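Local coordinates for lysin (Enterococcus phage IMEEF1, PDB 6IST), which probably breaks down the enterococcal cell wall through a CHAP domain, this chain being the C-terminal piece of the lysin, probably outside that domain, at residues A[20-25]-A[64-69]. Sequence-based numbering, arbitrary orientation.
Sequences GGKRIY and ALPQVK
Arg23 reaches across to the backbone that follows helix 56-64. Its CB lies about equally near the carbonyl oxygens of Leu65 and Pro66, and its CG packs against Leu65 CB at 3.8 Å. At CD, 3.6 Å from Leu65 O, the chain bends (chi3 -63°), which lets Arg23 NE give that oxygen a short hydrogen bond of 2.7 Å, almost straight at 160° and close to the guanidinium plane. CZ comes near the same oxygen and Arg23 NH2 adds a weak second bond to it, while Gln67 CB lies over one face of the group. Arginine suits this buried place because its aliphatic part packs on Leu65 before its N-H groups satisfy a carbonyl just past the helix end; the side chain also touches Trp16 of strand 13-19. The backbones form a single parallel beta bridge: Arg23 N binds Pro66 O and Val68 N binds Arg23 O, both at 3.0 Å, laying the C-terminal tail beside strand 22-25, one of the two edge strands of the chain's sheet. Proline fits here because its carbonyl accepts the bond and no N-H is required of it. Branched side chains meet tightly, Ile24 CG1 to Val68 CG2 at 3.5 Å. At the other end, Gly21 O touches Leu65 CD2 at 3.3 Å; Gly21 has positive phi, easily adopted without a side chain. A water joins Tyr25 N to Gln67 OE1 and Val68 O.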
# COMPACT_ATOMS: atom_id res chain seq x y z
N GLY A 20 13.82 9.91 -5.90
CA GLY A 20 14.51 8.64 -6.06
C GLY A 20 14.81 7.90 -4.76
O GLY A 20 15.86 7.22 -4.64
N GLY A 21 13.94 8.03 -3.77
CA GLY A 21 14.17 7.46 -2.47
C GLY A 21 15.23 8.10 -1.62
O GLY A 21 15.66 7.50 -0.63
N LYS A 22 15.64 9.32 -1.99
CA LYS A 22 16.72 10.04 -1.31
C LYS A 22 16.21 11.42 -0.93
O LYS A 22 15.17 11.81 -1.42
CB LYS A 22 17.96 10.23 -2.20
CG LYS A 22 18.40 9.03 -2.98
CD LYS A 22 19.06 7.98 -2.15
CE LYS A 22 19.22 6.66 -2.93
NZ LYS A 22 19.79 6.69 -4.31
N ARG A 23 16.94 12.10 -0.07
CA ARG A 23 16.60 13.47 0.41
C ARG A 23 17.73 14.37 0.02
O ARG A 23 18.85 14.03 0.28
CB ARG A 23 16.59 13.54 1.91
CG ARG A 23 15.37 13.00 2.54
CD ARG A 23 15.47 13.08 4.06
NE ARG A 23 16.54 12.28 4.62
CZ ARG A 23 17.52 12.69 5.42
NH1 ARG A 23 17.63 13.95 5.85
NH2 ARG A 23 18.40 11.79 5.81
N ILE A 24 17.42 15.55 -0.51
CA ILE A 24 18.43 16.50 -0.86
C ILE A 24 18.10 17.83 -0.19
O ILE A 24 17.02 18.35 -0.38
CB ILE A 24 18.52 16.73 -2.40
CG1 ILE A 24 18.90 15.42 -3.15
CG2 ILE A 24 19.57 17.83 -2.72
CD1 ILE A 24 18.88 15.58 -4.67
N TYR A 25 19.03 18.37 0.58
CA TYR A 25 18.89 19.73 1.12
C TYR A 25 19.07 20.73 0.02
O TYR A 25 20.03 20.66 -0.73
CB TYR A 25 19.91 19.96 2.23
CG TYR A 25 19.99 21.38 2.65
CD1 TYR A 25 18.93 22.00 3.31
CD2 TYR A 25 21.16 22.10 2.45
CE1 TYR A 25 19.01 23.33 3.69
CE2 TYR A 25 21.26 23.44 2.83
CZ TYR A 25 20.21 24.04 3.48
OH TYR A 25 20.34 25.34 3.85
N ALA A 64 14.47 6.58 6.48
CA ALA A 64 14.21 5.73 5.36
C ALA A 64 14.84 6.26 4.05
O ALA A 64 15.03 5.50 3.11
CB ALA A 64 12.70 5.54 5.16
N LEU A 65 15.09 7.58 3.98
CA LEU A 65 15.49 8.23 2.76
C LEU A 65 16.87 8.80 3.04
O LEU A 65 16.98 9.86 3.61
CB LEU A 65 14.49 9.34 2.41
CG LEU A 65 13.02 8.92 2.22
CD1 LEU A 65 12.10 10.14 2.24
CD2 LEU A 65 12.82 8.11 0.97
N PRO A 66 17.94 8.10 2.59
CA PRO A 66 19.30 8.63 2.80
C PRO A 66 19.48 10.00 2.20
O PRO A 66 18.95 10.28 1.13
CB PRO A 66 20.18 7.64 2.04
CG PRO A 66 19.36 6.39 1.93
CD PRO A 66 17.94 6.83 1.85
N GLN A 67 20.29 10.83 2.84
CA GLN A 67 20.65 12.15 2.27
C GLN A 67 21.70 12.00 1.16
O GLN A 67 22.65 11.30 1.33
CB GLN A 67 21.26 13.08 3.33
CG GLN A 67 21.55 14.48 2.83
CD GLN A 67 21.99 15.50 3.92
OE1 GLN A 67 22.18 16.69 3.62
NE2 GLN A 67 22.15 15.04 5.15
N VAL A 68 21.55 12.72 0.06
CA VAL A 68 22.66 12.86 -0.93
C VAL A 68 22.90 14.33 -1.12
O VAL A 68 22.01 15.14 -0.97
CB VAL A 68 22.39 12.20 -2.28
CG1 VAL A 68 22.22 10.69 -2.15
CG2 VAL A 68 21.19 12.80 -2.97
N LYS A 69 24.15 14.67 -1.41
CA LYS A 69 24.59 16.06 -1.50
C LYS A 69 24.62 16.40 -2.94
O LYS A 69 25.05 15.59 -3.75
CB LYS A 69 26.02 16.19 -0.97
CG LYS A 69 26.18 15.74 0.47
CD LYS A 69 25.60 16.75 1.42
CE LYS A 69 25.81 16.29 2.85
NZ LYS A 69 24.96 17.09 3.78
O HOH W 1 21.68 17.20 0.83